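Long-range contacts in MarR Like Protein, TVG0766549 (Thermoplasma volcanium, PDB 3LFK), which is of unknown function, was reported as a mechanosensitive channel, and is a structural homolog of MarR-like transcriptional regulators with a winged helix-turn-helix motif: residues A6-K11 / L73-F78; N30-S35 / A100-V105; V39-F44 / T61-P66; G49-L54 / G87-L92; F78-K83 / V91-G96. One frame throughout, in Å; residues are numbered along the deposited sequence.

How the interactions relate
All five contacts tie parts of one winged helix-turn-helix chain together. Interactions 4 and 5 are the two halves of the wing sheet. Their centres lie about 8 Å apart, and they share V91 and L92 of strand 87-92. Interaction 1 joins the N-terminal arm to the end of helix 66-76 and shares F78 with interaction 5, about 11 Å away between centres. Interaction 2 sets a loop on the long helix 94-116, and its M34 SD packs 3.8 Å from F78 CE2. Interaction 3 packs helix 36-47 against the turn between helices 54-60 and 66-76. L42 CD1 of that helix meets the sheet 3.6 Å from L92 CD2.

Interaction 1: A6-K11 / L73-F78; sequences AMAESK and LMDYGF
K11 lays its side chain over one face of the Y76 ring, the two side chains running side by side in the same direction. The contact fastens the N-terminal arm to a Schellman motif, the turn that ends helix 66-76 in this winged helix-turn-helix protein. G77 has positive phi, and G77 N and F78 N bond back to M74 O and L73 O respectively. K11 CE stands 3.5 Å from the Y76 ring centroid, almost on the ring normal, a CH-pi contact. The chain bends at chi4 (-56°), which sets NZ 4.4 Å from the same centroid in a cation-pi contact. NZ also donates to a water at 2.8 Å, which reaches Y76 OH by a weak bond. A8 CB touches Y76 CE1 as well. Y76 OH hydrogen-bonds E38 of helix 36-47. K11 CB also packs on F78 CZ at 3.7 Å.

Two backbone N-H groups hold the arm in place. K11 N donates to Y76 O at 2.9 Å. At D75, the residue before Y76, M7 crosses the carboxylate side chain at about a right angle, its CB 3.5 Å from D75 OD2. The same oxygen accepts from A8 N at 2.9 Å, with the donor 46° above the carboxylate plane.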
# COMPACT_ATOMS: atom_id res chain seq x y z
N ALA A 6 4.36 12.19 17.00
CA ALA A 6 4.08 12.92 15.76
C ALA A 6 3.70 11.93 14.66
O ALA A 6 3.22 12.33 13.61
CB ALA A 6 5.31 13.70 15.33
N MET A 7 3.92 10.65 14.92
CA MET A 7 3.62 9.62 13.94
C MET A 7 2.14 9.36 13.79
O MET A 7 1.37 9.57 14.72
CB MET A 7 4.27 8.31 14.33
CG MET A 7 5.60 8.49 15.03
SD MET A 7 6.78 7.30 14.50
CE MET A 7 6.48 6.01 15.48
N ALA A 8 1.74 8.90 12.61
CA ALA A 8 0.34 8.58 12.39
C ALA A 8 0.09 7.27 13.13
O ALA A 8 1.02 6.53 13.45
CB ALA A 8 0.06 8.42 10.90
N GLU A 9 -1.17 6.99 13.40
CA GLU A 9 -1.53 5.77 14.12
C GLU A 9 -1.38 4.51 13.27
O GLU A 9 -1.61 4.55 12.05
CB GLU A 9 -2.97 5.89 14.63
CG GLU A 9 -3.43 4.71 15.47
CD GLU A 9 -4.82 4.90 16.07
OE1 GLU A 9 -5.80 5.07 15.31
OE2 GLU A 9 -4.94 4.86 17.32
N SER A 10 -0.97 3.41 13.88
CA SER A 10 -0.85 2.15 13.16
C SER A 10 -2.21 1.69 12.68
O SER A 10 -3.22 1.90 13.36
CB SER A 10 -0.30 1.06 14.08
OG SER A 10 -0.33 -0.19 13.46
N LYS A 11 -2.26 1.08 11.50
CA LYS A 11 -3.52 0.53 11.00
C LYS A 11 -3.48 -0.98 11.14
O LYS A 11 -4.42 -1.67 10.73
CB LYS A 11 -3.76 0.88 9.53
CG LYS A 11 -3.93 2.37 9.28
CD LYS A 11 -4.41 2.60 7.84
CE LYS A 11 -4.53 4.10 7.58
NZ LYS A 11 -5.44 4.77 8.58
N LEU A 73 2.87 5.58 5.29
CA LEU A 73 2.71 4.14 5.08
C LEU A 73 3.52 3.36 6.09
O LEU A 73 3.10 2.28 6.50
CB LEU A 73 3.13 3.73 3.66
CG LEU A 73 2.28 4.35 2.55
CD1 LEU A 73 2.81 3.81 1.24
CD2 LEU A 73 0.81 4.00 2.70
N MET A 74 4.68 3.90 6.48
CA MET A 74 5.49 3.23 7.50
C MET A 74 4.81 3.30 8.87
O MET A 74 4.77 2.29 9.59
CB MET A 74 6.88 3.84 7.53
CG MET A 74 7.60 3.59 6.24
SD MET A 74 9.24 4.48 6.20
CE MET A 74 8.88 5.94 6.57
N ASP A 75 4.29 4.48 9.21
CA ASP A 75 3.60 4.66 10.49
C ASP A 75 2.36 3.74 10.54
O ASP A 75 2.03 3.21 11.59
CB ASP A 75 3.13 6.09 10.65
CG ASP A 75 4.26 7.08 10.85
OD1 ASP A 75 5.43 6.67 11.03
OD2 ASP A 75 3.96 8.29 10.81
N TYR A 76 1.70 3.52 9.40
CA TYR A 76 0.51 2.65 9.40
C TYR A 76 0.86 1.18 9.58
O TYR A 76 -0.02 0.37 9.88
CB TYR A 76 -0.24 2.73 8.05
CG TYR A 76 -0.78 4.08 7.67
CD1 TYR A 76 -1.13 5.02 8.61
CD2 TYR A 76 -0.97 4.39 6.32
CE1 TYR A 76 -1.66 6.25 8.24
CE2 TYR A 76 -1.50 5.60 5.93
CZ TYR A 76 -1.84 6.53 6.88
OH TYR A 76 -2.38 7.74 6.50
N GLY A 77 2.12 0.83 9.35
CA GLY A 77 2.55 -0.55 9.46
C GLY A 77 2.56 -1.29 8.13
O GLY A 77 2.65 -2.51 8.08
N PHE A 78 2.51 -0.53 7.03
CA PHE A 78 2.44 -1.15 5.69
C PHE A 78 3.75 -1.24 4.93
O PHE A 78 3.85 -1.97 3.93
CB PHE A 78 1.44 -0.40 4.80
CG PHE A 78 0.01 -0.41 5.31
CD1 PHE A 78 -0.44 -1.37 6.23
CD2 PHE A 78 -0.91 0.54 4.85
CE1 PHE A 78 -1.78 -1.35 6.67
CE2 PHE A 78 -2.23 0.57 5.28
CZ PHE A 78 -2.68 -0.39 6.21
O HOH W 1 -5.35 7.51 7.95

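Interaction 2: N30-S35 / A100-V105; sequences NNYDMS and AQAIRV
N31 crosses I103 at about a right angle and brings its OD1 within 3.9 Å of I103 CD1. This is packing on a methyl; the hydrogen bond to N31 OD1 comes from R106 NH1, further along helix 94-116. Y32 comes next. Its ring slides past I103 in the opposite direction, and I103 CG1 sits at the ring edge, near its plane, 4.2 Å from Y32 CE1. The phenol reaches further, and Y32 OH touches A102 CB at 3.5 Å. M34 follows after the turn and crosses I103 obliquely. Its chain bends at chi3 (-80°), which places CE 3.7 Å from I103 CD1.

I103 is the common partner of all three loop residues. Its CG1 is anti to the carbonyl carbon (chi1 -70°), and CD1 lies near both M34 CE and N31 OD1. The loop itself is tightly turned: M34 N bonds to N31 O at 3.0 Å, and N31, Y32 and D33 all have positive phi. No hydrogen bond joins the two segments. M34 also packs on V99, L73 and Y76, so the loop closes over side chains of several helices. The arrangement is a loop packed on the long C-terminal helix of a winged helix-turn-helix fold.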
# COMPACT_ATOMS: atom_id res chain seq x y z
N ASN A 30 -13.25 2.21 1.97
CA ASN A 30 -12.74 3.60 2.05
C ASN A 30 -11.21 3.57 2.08
O ASN A 30 -10.57 4.45 2.67
CB ASN A 30 -13.27 4.31 3.31
CG ASN A 30 -13.15 5.83 3.21
OD1 ASN A 30 -13.09 6.39 2.10
ND2 ASN A 30 -13.13 6.50 4.35
N ASN A 31 -10.63 2.55 1.44
CA ASN A 31 -9.18 2.40 1.35
C ASN A 31 -8.51 2.44 2.71
O ASN A 31 -7.40 2.96 2.83
CB ASN A 31 -8.58 3.50 0.45
CG ASN A 31 -8.86 3.26 -1.03
OD1 ASN A 31 -8.93 2.12 -1.48
ND2 ASN A 31 -8.98 4.35 -1.79
N TYR A 32 -9.17 1.89 3.73
CA TYR A 32 -8.64 1.85 5.09
C TYR A 32 -8.24 3.22 5.58
O TYR A 32 -7.26 3.37 6.29
CB TYR A 32 -7.43 0.89 5.16
CG TYR A 32 -7.71 -0.48 4.56
CD1 TYR A 32 -7.35 -0.76 3.23
CD2 TYR A 32 -8.34 -1.48 5.30
CE1 TYR A 32 -7.61 -2.00 2.67
CE2 TYR A 32 -8.60 -2.75 4.73
CZ TYR A 32 -8.22 -2.99 3.42
OH TYR A 32 -8.42 -4.22 2.83
N ASP A 33 -9.01 4.22 5.18
CA ASP A 33 -8.80 5.61 5.56
C ASP A 33 -7.55 6.28 5.02
O ASP A 33 -7.17 7.36 5.47
CB ASP A 33 -8.87 5.75 7.09
CG ASP A 33 -10.18 5.28 7.64
OD1 ASP A 33 -11.21 5.86 7.24
OD2 ASP A 33 -10.18 4.33 8.44
N MET A 34 -6.89 5.65 4.06
CA MET A 34 -5.72 6.26 3.45
C MET A 34 -6.19 7.31 2.46
O MET A 34 -7.28 7.20 1.88
CB MET A 34 -4.90 5.22 2.69
CG MET A 34 -4.16 4.23 3.62
SD MET A 34 -3.09 3.15 2.66
CE MET A 34 -4.30 1.93 2.05
N SER A 35 -5.37 8.33 2.25
CA SER A 35 -5.71 9.33 1.25
C SER A 35 -5.25 8.75 -0.10
O SER A 35 -4.51 7.77 -0.13
CB SER A 35 -5.02 10.65 1.58
OG SER A 35 -3.71 10.43 2.04
N ALA A 100 -2.54 -3.89 -0.11
CA ALA A 100 -2.30 -3.51 -1.51
C ALA A 100 -3.02 -4.49 -2.43
O ALA A 100 -3.65 -4.07 -3.39
CB ALA A 100 -0.79 -3.51 -1.81
N GLN A 101 -2.93 -5.77 -2.12
CA GLN A 101 -3.59 -6.78 -2.96
C GLN A 101 -5.13 -6.66 -2.87
O GLN A 101 -5.82 -6.79 -3.89
CB GLN A 101 -3.15 -8.18 -2.55
CG GLN A 101 -3.44 -9.26 -3.62
CD GLN A 101 -2.75 -9.00 -4.96
OE1 GLN A 101 -2.01 -8.03 -5.11
NE2 GLN A 101 -2.99 -9.87 -5.93
N ALA A 102 -5.66 -6.40 -1.68
CA ALA A 102 -7.11 -6.25 -1.51
C ALA A 102 -7.63 -5.10 -2.35
O ALA A 102 -8.69 -5.21 -3.00
CB ALA A 102 -7.45 -6.04 -0.04
N ILE A 103 -6.89 -4.00 -2.36
CA ILE A 103 -7.28 -2.83 -3.13
C ILE A 103 -7.15 -3.14 -4.62
O ILE A 103 -8.03 -2.76 -5.41
CB ILE A 103 -6.39 -1.61 -2.75
CG1 ILE A 103 -6.75 -1.16 -1.32
CG2 ILE A 103 -6.59 -0.44 -3.75
CD1 ILE A 103 -5.80 -0.08 -0.73
N ARG A 104 -6.06 -3.80 -5.01
CA ARG A 104 -5.86 -4.14 -6.43
C ARG A 104 -6.99 -5.02 -6.94
O ARG A 104 -7.52 -4.79 -8.02
CB ARG A 104 -4.55 -4.89 -6.63
CG ARG A 104 -3.31 -4.03 -6.59
CD ARG A 104 -2.08 -4.88 -6.92
NE ARG A 104 -2.10 -5.34 -8.31
CZ ARG A 104 -1.28 -6.27 -8.81
NH1 ARG A 104 -0.37 -6.85 -8.04
NH2 ARG A 104 -1.37 -6.60 -10.10
N VAL A 105 -7.35 -6.02 -6.15
CA VAL A 105 -8.44 -6.92 -6.56
C VAL A 105 -9.77 -6.18 -6.64
O VAL A 105 -10.53 -6.36 -7.61
CB VAL A 105 -8.54 -8.11 -5.60
CG1 VAL A 105 -9.82 -8.89 -5.87
CG2 VAL A 105 -7.31 -8.99 -5.79

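Interaction 3: V39-F44 / T61-P66; sequences VSLLLF and TGLKDP
T61 points its methyl straight at the ring of F44, and the two side chains cross at about a right angle. The contact belongs to the winged helix-turn-helix fold: T61 lies in the turn between helices 54-60 and 66-76, and F44 lies on helix 36-47, which packs beside that turn. T61 CG2 stands 3.8 Å from the F44 ring centroid and 8° off the normal, a CH-pi contact over the centre of one face. With CG anti to the backbone N (chi1 172°), the F44 ring stands beside the turn.

L41, one turn back on the helix, brings CD1 to the same methyl, 3.9 Å from T61 CG2. L41 also packs with L63, CB to CD1 at 4.2 Å, and places CD2 at a similar distance from P66 O. Outside the two segments, L41 rests on I57, V69, L70 and L73, so both helices of the motif close around it.

The two branches of T61 CB have different partners. CG2 faces helix 36-47, while OG1 hydrogen-bonds I57 O in the preceding helix. T61 OG1 also accepts from L63 N at 3.3 Å, an ST turn across G62.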
# COMPACT_ATOMS: atom_id res chain seq x y z
N VAL A 39 -2.54 5.61 -1.28
CA VAL A 39 -2.97 4.43 -2.01
C VAL A 39 -2.10 4.31 -3.27
O VAL A 39 -1.59 3.25 -3.58
CB VAL A 39 -4.45 4.53 -2.40
CG1 VAL A 39 -4.84 3.33 -3.26
CG2 VAL A 39 -5.33 4.55 -1.15
N SER A 40 -1.94 5.42 -3.99
CA SER A 40 -1.09 5.40 -5.18
C SER A 40 0.32 4.88 -4.87
O SER A 40 0.87 4.02 -5.59
CB SER A 40 -1.01 6.82 -5.76
OG SER A 40 -2.27 7.20 -6.25
N LEU A 41 0.93 5.38 -3.79
CA LEU A 41 2.26 4.93 -3.46
C LEU A 41 2.29 3.44 -3.06
O LEU A 41 3.19 2.72 -3.42
CB LEU A 41 2.85 5.78 -2.33
CG LEU A 41 4.27 5.32 -1.96
CD1 LEU A 41 5.23 5.41 -3.17
CD2 LEU A 41 4.78 6.19 -0.83
N LEU A 42 1.31 3.01 -2.27
CA LEU A 42 1.25 1.62 -1.85
C LEU A 42 1.18 0.68 -3.07
O LEU A 42 1.84 -0.35 -3.12
CB LEU A 42 0.03 1.41 -0.93
CG LEU A 42 -0.12 0.01 -0.33
CD1 LEU A 42 0.95 -0.20 0.71
CD2 LEU A 42 -1.51 -0.13 0.31
N LEU A 43 0.34 1.05 -4.04
CA LEU A 43 0.19 0.23 -5.24
C LEU A 43 1.45 0.31 -6.10
O LEU A 43 1.81 -0.66 -6.77
CB LEU A 43 -1.04 0.68 -6.05
CG LEU A 43 -2.38 0.49 -5.33
CD1 LEU A 43 -3.53 0.86 -6.25
CD2 LEU A 43 -2.51 -0.93 -4.85
N PHE A 44 2.13 1.45 -6.08
CA PHE A 44 3.37 1.57 -6.84
C PHE A 44 4.37 0.56 -6.24
O PHE A 44 5.04 -0.17 -6.96
CB PHE A 44 3.91 3.00 -6.72
CG PHE A 44 5.27 3.20 -7.32
CD1 PHE A 44 5.42 3.51 -8.67
CD2 PHE A 44 6.41 3.06 -6.53
CE1 PHE A 44 6.70 3.69 -9.22
CE2 PHE A 44 7.69 3.24 -7.06
CZ PHE A 44 7.83 3.55 -8.41
N THR A 61 7.20 8.30 -8.91
CA THR A 61 5.80 8.29 -8.51
C THR A 61 4.93 9.48 -8.87
O THR A 61 3.71 9.38 -8.84
CB THR A 61 5.67 8.14 -7.04
OG1 THR A 61 6.21 9.32 -6.43
CG2 THR A 61 6.41 6.90 -6.56
N GLY A 62 5.55 10.61 -9.17
CA GLY A 62 4.77 11.79 -9.51
C GLY A 62 4.28 12.54 -8.29
O GLY A 62 3.41 13.41 -8.40
N LEU A 63 4.82 12.21 -7.12
CA LEU A 63 4.44 12.85 -5.87
C LEU A 63 5.33 14.03 -5.53
O LEU A 63 6.54 13.99 -5.73
CB LEU A 63 4.50 11.84 -4.72
CG LEU A 63 3.56 10.63 -4.81
CD1 LEU A 63 3.97 9.57 -3.77
CD2 LEU A 63 2.13 11.08 -4.55
N LYS A 64 4.74 15.09 -5.00
CA LYS A 64 5.53 16.26 -4.62
C LYS A 64 6.41 16.01 -3.40
O LYS A 64 7.50 16.55 -3.28
CB LYS A 64 4.59 17.45 -4.33
CG LYS A 64 3.77 17.89 -5.52
CD LYS A 64 4.59 18.71 -6.51
CE LYS A 64 3.75 19.09 -7.72
NZ LYS A 64 2.43 19.70 -7.34
N ASP A 65 5.92 15.20 -2.46
CA ASP A 65 6.68 14.90 -1.27
C ASP A 65 6.53 13.41 -1.00
O ASP A 65 5.83 13.00 -0.08
CB ASP A 65 6.14 15.73 -0.09
CG ASP A 65 7.06 15.68 1.14
OD1 ASP A 65 8.01 14.87 1.18
OD2 ASP A 65 6.83 16.45 2.10
N PRO A 66 7.20 12.57 -1.82
CA PRO A 66 7.16 11.11 -1.70
C PRO A 66 7.55 10.63 -0.31
O PRO A 66 6.95 9.67 0.22
CB PRO A 66 8.19 10.64 -2.74
CG PRO A 66 8.21 11.75 -3.73
CD PRO A 66 8.14 12.98 -2.89

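Interaction 4: G49-L54 / G87-L92; sequences GGKIPL and GEKIVL
I52 O takes the shortest bond of the contact, 2.7 Å from I90 N, and the N-H points almost straight at it (175°). I52 N donates to I90 O at 2.9 Å, in the plane of that carbonyl. I52 and I90 are a hydrogen-bonded pair of an antiparallel sheet, flanked by the non-hydrogen-bonded pairs K51 with V91 and P53 with K89. L92 N donates to G50 O, and L54 N donates to E88 O at 3.1 Å. These two bonds extend the pairing past both ends of strand 51-53.

K51, P53, K89 and V91 share one face. K51 runs beside V91 in the same direction, and its CG lies 3.7 Å from V91 CG1. It crosses K89 at about a right angle, with CE 3.8 Å from K89 CG. The two NZ atoms stand 4.6 Å apart, probably repelling each other. K89 has a long, weak ion pair with E84. P53 and K89 lie side by side, with P53 CG 4.0 Å from K89 CE.

I52 and I90 point to the other face. L54, the first residue of helix 54-60, lies side by side with E88, CD2 to CG 3.8 Å, and reaches I90 CG1 with CD1. This inner face rests on the helices: I52 on F44 and L45 of helix 36-47, I90 on I57 of helix 54-60 and L70 of helix 66-76. Strand 87-92 is the middle strand, with 79-84 along its other edge.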
# COMPACT_ATOMS: atom_id res chain seq x y z
N GLY A 49 7.23 -5.27 -7.19
CA GLY A 49 7.64 -6.37 -6.34
C GLY A 49 7.62 -6.22 -4.83
O GLY A 49 8.13 -7.09 -4.12
N GLY A 50 7.03 -5.14 -4.33
CA GLY A 50 6.98 -4.94 -2.90
C GLY A 50 8.34 -4.63 -2.29
O GLY A 50 8.49 -4.70 -1.07
N LYS A 51 9.33 -4.28 -3.12
CA LYS A 51 10.69 -3.95 -2.67
C LYS A 51 11.39 -3.09 -3.73
O LYS A 51 11.51 -3.53 -4.87
CB LYS A 51 11.49 -5.22 -2.47
CG LYS A 51 12.92 -4.96 -2.03
CD LYS A 51 13.53 -6.23 -1.44
CE LYS A 51 14.77 -5.91 -0.64
NZ LYS A 51 15.31 -7.14 0.01
N ILE A 52 11.88 -1.90 -3.35
CA ILE A 52 12.50 -0.98 -4.32
C ILE A 52 13.41 0.11 -3.67
O ILE A 52 13.22 0.50 -2.52
CB ILE A 52 11.34 -0.30 -5.10
CG1 ILE A 52 11.85 0.50 -6.31
CG2 ILE A 52 10.60 0.67 -4.20
CD1 ILE A 52 10.71 1.04 -7.18
N PRO A 53 14.44 0.60 -4.40
CA PRO A 53 15.33 1.63 -3.85
C PRO A 53 14.58 2.95 -3.60
O PRO A 53 13.69 3.32 -4.37
CB PRO A 53 16.38 1.81 -4.95
CG PRO A 53 16.46 0.46 -5.56
CD PRO A 53 15.00 0.05 -5.66
N LEU A 54 14.95 3.67 -2.54
CA LEU A 54 14.26 4.92 -2.27
C LEU A 54 14.37 5.92 -3.42
O LEU A 54 13.42 6.64 -3.73
CB LEU A 54 14.79 5.56 -0.97
CG LEU A 54 14.21 6.92 -0.60
CD1 LEU A 54 12.72 6.81 -0.18
CD2 LEU A 54 15.02 7.48 0.55
N GLY A 87 22.84 2.51 -0.02
CA GLY A 87 21.47 2.95 -0.26
C GLY A 87 20.37 2.23 0.51
O GLY A 87 20.51 1.07 0.90
N GLU A 88 19.26 2.92 0.71
CA GLU A 88 18.14 2.33 1.44
C GLU A 88 17.12 1.71 0.50
O GLU A 88 16.86 2.24 -0.59
CB GLU A 88 17.49 3.37 2.35
CG GLU A 88 17.34 4.75 1.74
CD GLU A 88 17.77 5.85 2.69
OE1 GLU A 88 18.61 6.69 2.28
OE2 GLU A 88 17.28 5.88 3.85
N LYS A 89 16.55 0.59 0.93
CA LYS A 89 15.55 -0.17 0.17
C LYS A 89 14.22 -0.08 0.92
O LYS A 89 14.19 -0.25 2.14
CB LYS A 89 15.97 -1.63 0.09
CG LYS A 89 15.75 -2.33 -1.24
CD LYS A 89 16.84 -1.95 -2.24
CE LYS A 89 16.88 -2.92 -3.41
NZ LYS A 89 17.32 -4.28 -2.99
N ILE A 90 13.14 0.17 0.20
CA ILE A 90 11.81 0.26 0.83
C ILE A 90 11.05 -1.03 0.51
O ILE A 90 11.00 -1.46 -0.65
CB ILE A 90 11.01 1.46 0.29
CG1 ILE A 90 11.80 2.75 0.50
CG2 ILE A 90 9.63 1.49 0.93
CD1 ILE A 90 12.32 2.97 1.93
N VAL A 91 10.47 -1.68 1.53
CA VAL A 91 9.76 -2.94 1.32
C VAL A 91 8.40 -2.93 1.99
O VAL A 91 8.22 -2.30 3.04
CB VAL A 91 10.54 -4.16 1.90
CG1 VAL A 91 12.01 -4.10 1.48
CG2 VAL A 91 10.43 -4.17 3.38
N LEU A 92 7.43 -3.59 1.36
CA LEU A 92 6.11 -3.67 1.97
C LEU A 92 6.17 -4.74 3.05
O LEU A 92 6.91 -5.72 2.94
CB LEU A 92 5.04 -4.11 0.94
CG LEU A 92 4.72 -3.11 -0.16
CD1 LEU A 92 3.72 -3.72 -1.11
CD2 LEU A 92 4.16 -1.82 0.43

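Interaction 5: F78-K83 / V91-G96; sequences FALEDK and VLTSEG
The wing hairpin, strands 79-84 and 87-92, meets the start of the long helix 94-116 here. L80 and V91 form a hydrogen-bonded pair of it. L80 N donates to V91 O at 2.8 Å, and V91 N donates to L80 O at 3.0 Å, both nearly along the C=O axis. A79 and L92 are the adjoining non-hydrogen-bonded pair, their side chains on the opposite face from L80 and V91.

L80 CG lies between the backbone N and the carbonyl carbon (chi1 49°), and from there the two methyls divide: CD1 lies against V91 CG2 at 3.3 Å, while CD2 meets T93 CG2 at 3.7 Å. V91 CG1 is more loosely packed, against D82 CB.

In this winged helix fold strand 87-92 leads straight into helix 94-116, with T93 as its N-cap. T93 OG1 accepts from G96 N at 3.0 Å, a capping bond. The same hydroxyl bonds to G77 O, so the helix start is also tied to the turn that ends helix 66-76.

F78 O is the other link. T93 N donates to it at 3.0 Å from above the carbonyl plane, 56° out of it. G96 brings its bare CA close to F78 O, a CA-H...O contact at 3.4 Å, and L92 CA makes another with the same oxygen. F78 CB lies 3.7 Å from G96 CA, with CG and CD1 also close to it. The F78 side chain also touches V99, L42 and M34.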
# COMPACT_ATOMS: atom_id res chain seq x y z
N PHE A 78 2.51 -0.53 7.03
CA PHE A 78 2.44 -1.15 5.69
C PHE A 78 3.75 -1.24 4.93
O PHE A 78 3.85 -1.97 3.93
CB PHE A 78 1.44 -0.40 4.80
CG PHE A 78 0.01 -0.41 5.31
CD1 PHE A 78 -0.44 -1.37 6.23
CD2 PHE A 78 -0.91 0.54 4.85
CE1 PHE A 78 -1.78 -1.35 6.67
CE2 PHE A 78 -2.23 0.57 5.28
CZ PHE A 78 -2.68 -0.39 6.21
N ALA A 79 4.76 -0.51 5.40
CA ALA A 79 6.05 -0.54 4.73
C ALA A 79 7.15 -0.27 5.72
O ALA A 79 6.92 0.25 6.83
CB ALA A 79 6.06 0.55 3.64
N LEU A 80 8.37 -0.61 5.32
CA LEU A 80 9.49 -0.32 6.19
C LEU A 80 10.75 -0.12 5.39
O LEU A 80 10.78 -0.35 4.18
CB LEU A 80 9.67 -1.40 7.27
CG LEU A 80 9.68 -2.86 6.88
CD1 LEU A 80 11.08 -3.26 6.44
CD2 LEU A 80 9.26 -3.69 8.09
N GLU A 81 11.78 0.38 6.08
CA GLU A 81 13.08 0.62 5.46
C GLU A 81 14.04 -0.51 5.76
O GLU A 81 14.20 -0.92 6.91
CB GLU A 81 13.75 1.87 5.99
CG GLU A 81 12.94 3.10 6.03
CD GLU A 81 13.66 4.18 6.80
OE1 GLU A 81 14.74 4.60 6.34
OE2 GLU A 81 13.16 4.59 7.87
N ASP A 82 14.70 -0.98 4.71
CA ASP A 82 15.70 -2.04 4.82
C ASP A 82 16.99 -1.37 4.37
O ASP A 82 17.50 -1.66 3.28
CB ASP A 82 15.32 -3.20 3.89
CG ASP A 82 16.36 -4.30 3.88
OD1 ASP A 82 17.50 -4.06 3.42
OD2 ASP A 82 16.03 -5.42 4.32
N LYS A 83 17.51 -0.44 5.17
CA LYS A 83 18.74 0.26 4.81
C LYS A 83 19.92 -0.70 4.74
O LYS A 83 20.16 -1.48 5.67
CB LYS A 83 19.06 1.38 5.80
CG LYS A 83 20.31 2.16 5.40
CD LYS A 83 20.69 3.24 6.41
CE LYS A 83 21.95 3.97 5.96
NZ LYS A 83 22.37 5.04 6.91
N VAL A 91 10.47 -1.68 1.53
CA VAL A 91 9.76 -2.94 1.32
C VAL A 91 8.40 -2.93 1.99
O VAL A 91 8.22 -2.30 3.04
CB VAL A 91 10.54 -4.16 1.90
CG1 VAL A 91 12.01 -4.10 1.48
CG2 VAL A 91 10.43 -4.17 3.38
N LEU A 92 7.43 -3.59 1.36
CA LEU A 92 6.11 -3.67 1.97
C LEU A 92 6.17 -4.74 3.05
O LEU A 92 6.91 -5.72 2.94
CB LEU A 92 5.04 -4.11 0.94
CG LEU A 92 4.72 -3.11 -0.16
CD1 LEU A 92 3.72 -3.72 -1.11
CD2 LEU A 92 4.16 -1.82 0.43
N THR A 93 5.44 -4.52 4.13
CA THR A 93 5.34 -5.55 5.17
C THR A 93 4.29 -6.53 4.67
O THR A 93 3.60 -6.27 3.69
CB THR A 93 4.82 -4.97 6.48
OG1 THR A 93 3.54 -4.37 6.22
CG2 THR A 93 5.76 -3.89 7.02
N SER A 94 4.12 -7.66 5.36
CA SER A 94 3.10 -8.61 4.95
C SER A 94 1.72 -7.94 4.99
O SER A 94 0.87 -8.24 4.16
CB SER A 94 3.11 -9.83 5.86
OG SER A 94 4.34 -10.51 5.74
N GLU A 95 1.52 -7.04 5.95
CA GLU A 95 0.23 -6.35 6.07
C GLU A 95 0.05 -5.35 4.91
O GLU A 95 -1.05 -5.17 4.40
CB GLU A 95 0.13 -5.65 7.43
CG GLU A 95 0.03 -6.62 8.62
CD GLU A 95 1.27 -7.49 8.79
OE1 GLU A 95 2.40 -6.96 8.70
OE2 GLU A 95 1.13 -8.72 9.01
N GLY A 96 1.14 -4.70 4.50
CA GLY A 96 1.05 -3.78 3.39
C GLY A 96 0.75 -4.54 2.10
O GLY A 96 -0.01 -4.05 1.26